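Local coordinates for protein copper-containing nitrite reductase (Thermus scotoductus, PDB 6HBE) that probably reduces nitrite to nitric oxide with electrons from cytochrome c, as a trimeric three-domain copper enzyme, at residues G52-V57 with F131-V136; I416-P421 with I438-P443. All blocks are in the same frame, centred on the assembly; numbering follows the deposited sequence.

Contact 1. Residues G52-V57 with F131-V136; sequences GPMLVV and FGMIVV
Residues 55-57 run parallel to 131-136, their axes 9° apart and 4.6 Å at closest approach, with Leu55, Val56 and Val57 in register with Ile134, Val135 and Val136. Leu55 N donates to Met133 O, Val135 N to Leu55 O and Val57 N to Val135 O, the last at 2.9 Å and nearly along the C=O axis. Upstream, Gly52 N reaches Phe131 O at 2.8 Å in an almost straight bond, while a water bridges the step between, donating to Gly52 O and accepting from Met133 N. On one face, Leu55 CB lies 4.0 Å from Ile134 CG1, which is anti to the backbone N. Val57 and Val136 stand side by side on that same face, their CG2 methyls 4.0 Å apart, and Phe24 of strand 21-36 packs on Leu55 and Val57. Val56 and Val135 occupy the other face. Met54 and Met133, both extended to chi2, bring their sulfurs to 4.3 Å, with Met133 on Ile159 and Met54 on Tyr157 of strand 154-163. This parallel pair forms one margin of a sheet in the first cupredoxin domain, where strand 109-114, the neighbour of 131-136 in the sheet, ends at the copper ligand His114, just before Cys115.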
ATOM      1  N   GLY C  52       7.548 -18.774  14.183  1.00 21.36           N
ATOM      2  CA  GLY C  52       8.207 -19.985  14.640  1.00 23.20           C
ATOM      3  C   GLY C  52       9.127 -19.800  15.858  1.00 23.47           C
ATOM      4  O   GLY C  52       9.159 -18.718  16.451  1.00 23.68           O
ATOM      5  N   PRO C  53       9.866 -20.851  16.235  1.00 23.09           N
ATOM      6  CA  PRO C  53      10.815 -20.795  17.343  1.00 25.66           C
ATOM      7  C   PRO C  53      11.760 -19.616  17.255  1.00 23.14           C
ATOM      8  O   PRO C  53      12.284 -19.353  16.191  1.00 23.90           O
ATOM      9  CB  PRO C  53      11.604 -22.118  17.182  1.00 25.25           C
ATOM     10  CG  PRO C  53      10.584 -23.036  16.620  1.00 24.03           C
ATOM     11  CD  PRO C  53       9.899 -22.178  15.586  1.00 23.71           C
ATOM     12  N   MET C  54      11.940 -18.906  18.351  1.00 21.77           N
ATOM     13  CA  MET C  54      12.867 -17.779  18.417  1.00 22.64           C
ATOM     14  C   MET C  54      14.227 -18.283  18.827  1.00 23.52           C
ATOM     15  O   MET C  54      14.331 -18.967  19.857  1.00 23.36           O
ATOM     16  CB  MET C  54      12.366 -16.726  19.431  1.00 22.85           C
ATOM     17  CG  MET C  54      13.291 -15.511  19.543  1.00 24.76           C
ATOM     18  SD  MET C  54      12.753 -14.281  20.769  1.00 26.32           S
ATOM     19  CE  MET C  54      13.276 -15.066  22.298  1.00 28.29           C
ATOM     20  N   LEU C  55      15.269 -17.924  18.059  1.00 23.35           N
ATOM     21  CA  LEU C  55      16.654 -18.331  18.317  1.00 24.11           C
ATOM     22  C   LEU C  55      17.460 -17.153  18.792  1.00 25.43           C
ATOM     23  O   LEU C  55      17.368 -16.074  18.205  1.00 24.26           O
ATOM     24  CB  LEU C  55      17.288 -18.896  17.033  1.00 26.60           C
ATOM     25  CG  LEU C  55      16.388 -19.726  16.114  1.00 27.97           C
ATOM     26  CD1 LEU C  55      17.163 -20.196  14.870  1.00 30.17           C
ATOM     27  CD2 LEU C  55      15.742 -20.905  16.826  1.00 27.83           C
ATOM     28  N   VAL C  56      18.230 -17.318  19.873  1.00 24.48           N
ATOM     29  CA  VAL C  56      19.074 -16.247  20.397  1.00 25.06           C
ATOM     30  C   VAL C  56      20.488 -16.783  20.603  1.00 26.84           C
ATOM     31  O   VAL C  56      20.673 -17.799  21.285  1.00 27.81           O
ATOM     32  CB  VAL C  56      18.544 -15.707  21.750  1.00 26.28           C
ATOM     33  CG1 VAL C  56      19.457 -14.613  22.292  1.00 27.37           C
ATOM     34  CG2 VAL C  56      17.118 -15.196  21.598  1.00 26.81           C
ATOM     35  N   VAL C  57      21.465 -16.093  20.024  1.00 25.71           N
ATOM     36  CA  VAL C  57      22.879 -16.422  20.155  1.00 25.82           C
ATOM     37  C   VAL C  57      23.667 -15.166  20.443  1.00 26.53           C
ATOM     38  O   VAL C  57      23.109 -14.053  20.449  1.00 24.85           O
ATOM     39  CB  VAL C  57      23.437 -17.141  18.897  1.00 25.86           C
ATOM     40  CG1 VAL C  57      22.557 -18.335  18.527  1.00 25.69           C
ATOM     41  CG2 VAL C  57      23.583 -16.180  17.710  1.00 26.71           C
ATOM     42  N   PHE C 131       7.834 -18.204   9.100  1.00 21.56           N
ATOM     43  CA  PHE C 131       8.854 -17.195   9.430  1.00 20.38           C
ATOM     44  C   PHE C 131       9.122 -17.148  10.928  1.00 20.39           C
ATOM     45  O   PHE C 131       8.302 -17.647  11.701  1.00 20.64           O
ATOM     46  CB  PHE C 131       8.422 -15.786   8.947  1.00 20.63           C
ATOM     47  CG  PHE C 131       6.987 -15.463   9.241  1.00 19.76           C
ATOM     48  CD1 PHE C 131       6.573 -15.141  10.531  1.00 20.73           C
ATOM     49  CD2 PHE C 131       6.044 -15.513   8.241  1.00 20.47           C
ATOM     50  CE1 PHE C 131       5.238 -14.877  10.810  1.00 19.80           C
ATOM     51  CE2 PHE C 131       4.716 -15.240   8.504  1.00 21.00           C
ATOM     52  CZ  PHE C 131       4.308 -14.923   9.804  1.00 20.88           C
ATOM     53  N   GLY C 132      10.265 -16.561  11.308  1.00 18.91           N
ATOM     54  CA  GLY C 132      10.622 -16.314  12.701  1.00 19.49           C
ATOM     55  C   GLY C 132      11.813 -15.382  12.856  1.00 20.09           C
ATOM     56  O   GLY C 132      12.263 -14.777  11.871  1.00 20.92           O
ATOM     57  N   MET C 133      12.310 -15.252  14.088  1.00 18.91           N
ATOM     58  CA  MET C 133      13.423 -14.360  14.453  1.00 20.01           C
ATOM     59  C   MET C 133      14.660 -15.108  14.972  1.00 22.02           C
ATOM     60  O   MET C 133      14.536 -16.044  15.777  1.00 22.83           O
ATOM     61  CB  MET C 133      12.938 -13.378  15.558  1.00 21.51           C
ATOM     62  CG  MET C 133      13.967 -12.405  16.165  1.00 21.74           C
ATOM     63  SD  MET C 133      13.368 -11.459  17.617  1.00 22.18           S
ATOM     64  CE  MET C 133      11.989 -10.511  16.933  1.00 23.51           C
ATOM     65  N   ILE C 134      15.849 -14.634  14.572  1.00 21.17           N
ATOM     66  CA  ILE C 134      17.116 -14.995  15.209  1.00 21.89           C
ATOM     67  C   ILE C 134      17.802 -13.710  15.620  1.00 21.39           C
ATOM     68  O   ILE C 134      17.951 -12.787  14.796  1.00 20.71           O
ATOM     69  CB  ILE C 134      18.063 -15.926  14.373  1.00 23.10           C
ATOM     70  CG1 ILE C 134      19.431 -16.105  15.092  1.00 24.58           C
ATOM     71  CG2 ILE C 134      18.309 -15.401  12.974  1.00 25.32           C
ATOM     72  CD1 ILE C 134      20.267 -17.247  14.557  1.00 26.31           C
ATOM     73  N   VAL C 135      18.154 -13.640  16.909  1.00 21.15           N
ATOM     74  CA  VAL C 135      18.854 -12.521  17.511  1.00 22.21           C
ATOM     75  C   VAL C 135      20.320 -12.874  17.758  1.00 23.62           C
ATOM     76  O   VAL C 135      20.621 -13.952  18.319  1.00 24.12           O
ATOM     77  CB  VAL C 135      18.243 -12.121  18.883  1.00 23.01           C
ATOM     78  CG1 VAL C 135      18.990 -10.952  19.502  1.00 23.30           C
ATOM     79  CG2 VAL C 135      16.760 -11.780  18.738  1.00 25.14           C
ATOM     80  N   VAL C 136      21.191 -11.950  17.376  1.00 22.69           N
ATOM     81  CA  VAL C 136      22.644 -12.000  17.617  1.00 23.80           C
ATOM     82  C   VAL C 136      23.023 -10.847  18.535  1.00 22.33           C
ATOM     83  O   VAL C 136      23.104  -9.698  18.120  1.00 21.53           O
ATOM     84  CB  VAL C 136      23.461 -11.952  16.294  1.00 24.42           C
ATOM     85  CG1 VAL C 136      24.961 -12.087  16.565  1.00 23.49           C
ATOM     86  CG2 VAL C 136      23.019 -13.046  15.343  1.00 23.99           C
TER
HETATM   87  O   HOH W   1      10.628 -16.403  16.147  1.00 19.19           O

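Contact 2. Residues I416-P421 with I438-P443; sequences ITFTKP and IRVYEP
Phe418 turns its CG anti to the carbonyl carbon (chi1 -69°), and Val440 holds CG1 anti to its backbone N (chi1 -172°) with CG2 beside that N, so that the two side chains cross at about a right angle. They meet inside the C-terminal domain, which belongs to the plastocyanin/azurin family; residues 418-421, which follow strand 413-417 of one sheet of this cupredoxin sandwich, pack on strand 435-443 of the other. Val440 CG2 sits 3.8 Å from Phe418 CB and equally near CG, approaching the ring obliquely. Further along, Phe418 CZ comes to 4.2 Å from Ile438 CD1, while Ile416 CG2 lies 3.5 Å above one ring face, toward its rim. Ile365 of strand 362-366 touches both Phe418 and Val440. The other branch, Val440 CG1, lies against Lys420 O at 3.5 Å. An alanine at Val440 would remove both methyls and would probably loosen the packing of Phe418 and of the Lys420 carbonyl against the strand. No hydrogen bond joins the two segments. Farther along the strand, Glu442 pairs with a strand of a neighbouring subunit and Pro421 packs on Ala338 of that subunit. Glu442 is extended through chi2, and its OE1 lies 3.8 Å from Pro421 CG. Just before strand 422-427, Pro421 CA makes a CA-H...O contact of 3.3 Å with Val440 O.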
ATOM      1  N   ILE C 416     -12.965 -24.128 -20.980  1.00 34.79           N
ATOM      2  CA  ILE C 416     -13.832 -25.298 -20.800  1.00 35.87           C
ATOM      3  C   ILE C 416     -15.276 -24.822 -20.844  1.00 34.59           C
ATOM      4  O   ILE C 416     -15.642 -23.889 -20.135  1.00 33.91           O
ATOM      5  CB  ILE C 416     -13.604 -25.979 -19.433  1.00 36.08           C
ATOM      6  CG1 ILE C 416     -12.182 -26.508 -19.327  1.00 37.28           C
ATOM      7  CG2 ILE C 416     -14.611 -27.102 -19.208  1.00 36.11           C
ATOM      8  CD1 ILE C 416     -11.788 -26.864 -17.902  1.00 39.17           C
ATOM      9  N   THR C 417     -16.097 -25.464 -21.672  1.00 33.17           N
ATOM     10  CA  THR C 417     -17.529 -25.159 -21.737  1.00 33.65           C
ATOM     11  C   THR C 417     -18.296 -26.272 -21.019  1.00 35.77           C
ATOM     12  O   THR C 417     -18.107 -27.456 -21.351  1.00 34.46           O
ATOM     13  CB  THR C 417     -17.988 -25.064 -23.200  1.00 35.21           C
ATOM     14  OG1 THR C 417     -17.186 -24.092 -23.883  1.00 36.44           O
ATOM     15  CG2 THR C 417     -19.468 -24.663 -23.303  1.00 33.29           C
ATOM     16  N   PHE C 418     -19.131 -25.894 -20.046  1.00 35.15           N
ATOM     17  CA  PHE C 418     -19.923 -26.828 -19.238  1.00 36.35           C
ATOM     18  C   PHE C 418     -21.374 -26.874 -19.780  1.00 35.37           C
ATOM     19  O   PHE C 418     -22.041 -25.844 -19.852  1.00 34.50           O
ATOM     20  CB  PHE C 418     -19.899 -26.423 -17.740  1.00 33.78           C
ATOM     21  CG  PHE C 418     -18.554 -26.601 -17.086  1.00 34.09           C
ATOM     22  CD1 PHE C 418     -18.183 -27.822 -16.548  1.00 33.48           C
ATOM     23  CD2 PHE C 418     -17.659 -25.541 -17.009  1.00 34.77           C
ATOM     24  CE1 PHE C 418     -16.940 -27.996 -15.956  1.00 35.73           C
ATOM     25  CE2 PHE C 418     -16.412 -25.708 -16.429  1.00 34.60           C
ATOM     26  CZ  PHE C 418     -16.053 -26.931 -15.889  1.00 36.50           C
ATOM     27  N   THR C 419     -21.830 -28.059 -20.192  1.00 37.90           N
ATOM     28  CA  THR C 419     -23.178 -28.237 -20.819  1.00 39.52           C
ATOM     29  C   THR C 419     -24.242 -28.935 -19.949  1.00 41.49           C
ATOM     30  O   THR C 419     -25.438 -28.918 -20.289  1.00 41.60           O
ATOM     31  CB  THR C 419     -23.066 -29.060 -22.131  1.00 40.73           C
ATOM     32  OG1 THR C 419     -22.578 -30.377 -21.828  1.00 39.23           O
ATOM     33  CG2 THR C 419     -22.126 -28.362 -23.142  1.00 41.29           C
ATOM     34  N   LYS C 420     -23.820 -29.541 -18.841  1.00 39.09           N
ATOM     35  CA  LYS C 420     -24.712 -30.315 -17.988  1.00 40.54           C
ATOM     36  C   LYS C 420     -24.483 -29.939 -16.527  1.00 39.31           C
ATOM     37  O   LYS C 420     -23.372 -29.515 -16.185  1.00 36.30           O
ATOM     38  CB  LYS C 420     -24.414 -31.809 -18.168  1.00 44.82           C
ATOM     39  CG  LYS C 420     -24.575 -32.342 -19.592  1.00 47.25           C
ATOM     40  CD  LYS C 420     -24.525 -33.866 -19.608  1.00 52.94           C
ATOM     41  CE  LYS C 420     -24.131 -34.422 -20.971  1.00 54.86           C
ATOM     42  NZ  LYS C 420     -25.147 -34.110 -22.007  1.00 56.56           N
ATOM     43  N   PRO C 421     -25.520 -30.095 -15.666  1.00 37.85           N
ATOM     44  CA  PRO C 421     -25.354 -29.793 -14.248  1.00 37.43           C
ATOM     45  C   PRO C 421     -24.438 -30.770 -13.536  1.00 39.47           C
ATOM     46  O   PRO C 421     -24.251 -31.906 -13.999  1.00 34.95           O
ATOM     47  CB  PRO C 421     -26.783 -29.847 -13.682  1.00 38.40           C
ATOM     48  CG  PRO C 421     -27.571 -30.657 -14.642  1.00 38.92           C
ATOM     49  CD  PRO C 421     -26.886 -30.577 -15.977  1.00 39.63           C
ATOM     50  N   ILE C 438     -16.080 -25.756  -8.758  1.00 29.82           N
ATOM     51  CA  ILE C 438     -17.033 -25.252  -9.750  1.00 29.96           C
ATOM     52  C   ILE C 438     -18.340 -26.052  -9.636  1.00 32.43           C
ATOM     53  O   ILE C 438     -18.303 -27.295  -9.567  1.00 31.71           O
ATOM     54  CB  ILE C 438     -16.490 -25.363 -11.203  1.00 32.36           C
ATOM     55  CG1 ILE C 438     -15.340 -24.380 -11.432  1.00 33.65           C
ATOM     56  CG2 ILE C 438     -17.591 -25.083 -12.234  1.00 32.58           C
ATOM     57  CD1 ILE C 438     -14.571 -24.619 -12.710  1.00 34.27           C
ATOM     58  N   ARG C 439     -19.464 -25.342  -9.598  1.00 29.76           N
ATOM     59  CA  ARG C 439     -20.796 -25.943  -9.647  1.00 31.65           C
ATOM     60  C   ARG C 439     -21.524 -25.381 -10.841  1.00 31.53           C
ATOM     61  O   ARG C 439     -21.441 -24.188 -11.101  1.00 29.69           O
ATOM     62  CB  ARG C 439     -21.605 -25.630  -8.406  1.00 32.50           C
ATOM     63  CG  ARG C 439     -20.889 -25.945  -7.113  1.00 33.71           C
ATOM     64  CD  ARG C 439     -21.841 -25.895  -5.935  1.00 34.37           C
ATOM     65  NE  ARG C 439     -21.149 -26.242  -4.687  1.00 38.03           N
ATOM     66  CZ  ARG C 439     -20.727 -25.385  -3.741  1.00 38.28           C
ATOM     67  NH1 ARG C 439     -20.936 -24.076  -3.826  1.00 37.62           N
ATOM     68  NH2 ARG C 439     -20.101 -25.859  -2.666  1.00 39.09           N
ATOM     69  N   VAL C 440     -22.258 -26.248 -11.549  1.00 31.47           N
ATOM     70  CA  VAL C 440     -22.970 -25.875 -12.769  1.00 32.27           C
ATOM     71  C   VAL C 440     -24.455 -26.153 -12.547  1.00 32.61           C
ATOM     72  O   VAL C 440     -24.825 -27.281 -12.239  1.00 31.90           O
ATOM     73  CB  VAL C 440     -22.457 -26.652 -14.005  1.00 32.70           C
ATOM     74  CG1 VAL C 440     -23.079 -26.103 -15.283  1.00 34.79           C
ATOM     75  CG2 VAL C 440     -20.937 -26.578 -14.095  1.00 35.59           C
ATOM     76  N   TYR C 441     -25.287 -25.131 -12.700  1.00 32.05           N
ATOM     77  CA  TYR C 441     -26.703 -25.235 -12.389  1.00 33.28           C
ATOM     78  C   TYR C 441     -27.563 -25.169 -13.643  1.00 34.95           C
ATOM     79  O   TYR C 441     -27.137 -24.667 -14.674  1.00 34.16           O
ATOM     80  CB  TYR C 441     -27.147 -24.212 -11.326  1.00 34.25           C
ATOM     81  CG  TYR C 441     -27.122 -22.743 -11.728  1.00 35.21           C
ATOM     82  CD1 TYR C 441     -25.989 -21.958 -11.512  1.00 36.41           C
ATOM     83  CD2 TYR C 441     -28.249 -22.122 -12.260  1.00 34.99           C
ATOM     84  CE1 TYR C 441     -25.973 -20.606 -11.848  1.00 37.00           C
ATOM     85  CE2 TYR C 441     -28.240 -20.779 -12.611  1.00 37.57           C
ATOM     86  CZ  TYR C 441     -27.096 -20.017 -12.400  1.00 37.72           C
ATOM     87  OH  TYR C 441     -27.084 -18.684 -12.753  1.00 37.02           O
ATOM     88  N   GLU C 442     -28.777 -25.718 -13.530  1.00 39.62           N
ATOM     89  CA  GLU C 442     -29.754 -25.791 -14.637  1.00 40.45           C
ATOM     90  C   GLU C 442     -31.166 -25.785 -14.031  1.00 39.37           C
ATOM     91  O   GLU C 442     -31.374 -26.385 -12.976  1.00 36.93           O
ATOM     92  CB  GLU C 442     -29.555 -27.074 -15.458  1.00 43.20           C
ATOM     93  CG  GLU C 442     -30.577 -27.315 -16.578  1.00 44.07           C
ATOM     94  CD  GLU C 442     -30.387 -28.655 -17.281  1.00 47.29           C
ATOM     95  OE1 GLU C 442     -30.689 -29.721 -16.669  1.00 45.92           O
ATOM     96  OE2 GLU C 442     -29.936 -28.635 -18.450  1.00 47.48           O
ATOM     97  N   PRO C 443     -32.136 -25.125 -14.686  1.00 40.25           N
ATOM     98  CA  PRO C 443     -33.512 -25.190 -14.149  1.00 41.96           C
ATOM     99  C   PRO C 443     -34.043 -26.641 -14.095  1.00 39.87           C
ATOM    100  O   PRO C 443     -33.777 -27.422 -15.016  1.00 37.71           O
ATOM    101  CB  PRO C 443     -34.321 -24.335 -15.133  1.00 43.42           C
ATOM    102  CG  PRO C 443     -33.314 -23.484 -15.833  1.00 42.29           C
ATOM    103  CD  PRO C 443     -32.080 -24.336 -15.929  1.00 42.83           C
TER

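How the contacts relate
Both segments of contact 1 precede those of contact 2 in the sequence, and the two contacts lie on opposite sides of the chain's centre, with their own centres 51 Å apart and nearest atoms about 29 Å apart. They share no strand or sheet. The first pairs strands within one sheet of the N-terminal cupredoxin domain; the second joins the two sheets of the C-terminal one. Each domain carries its own copper ligands, among them Cys115 in the first and Cys428 in the last. Residues 52-57 and 131-136 touch no other subunit, whereas contact 2 borders another copy of the protein, where strand 435-443 continues its sheet across the interface of the homotrimer.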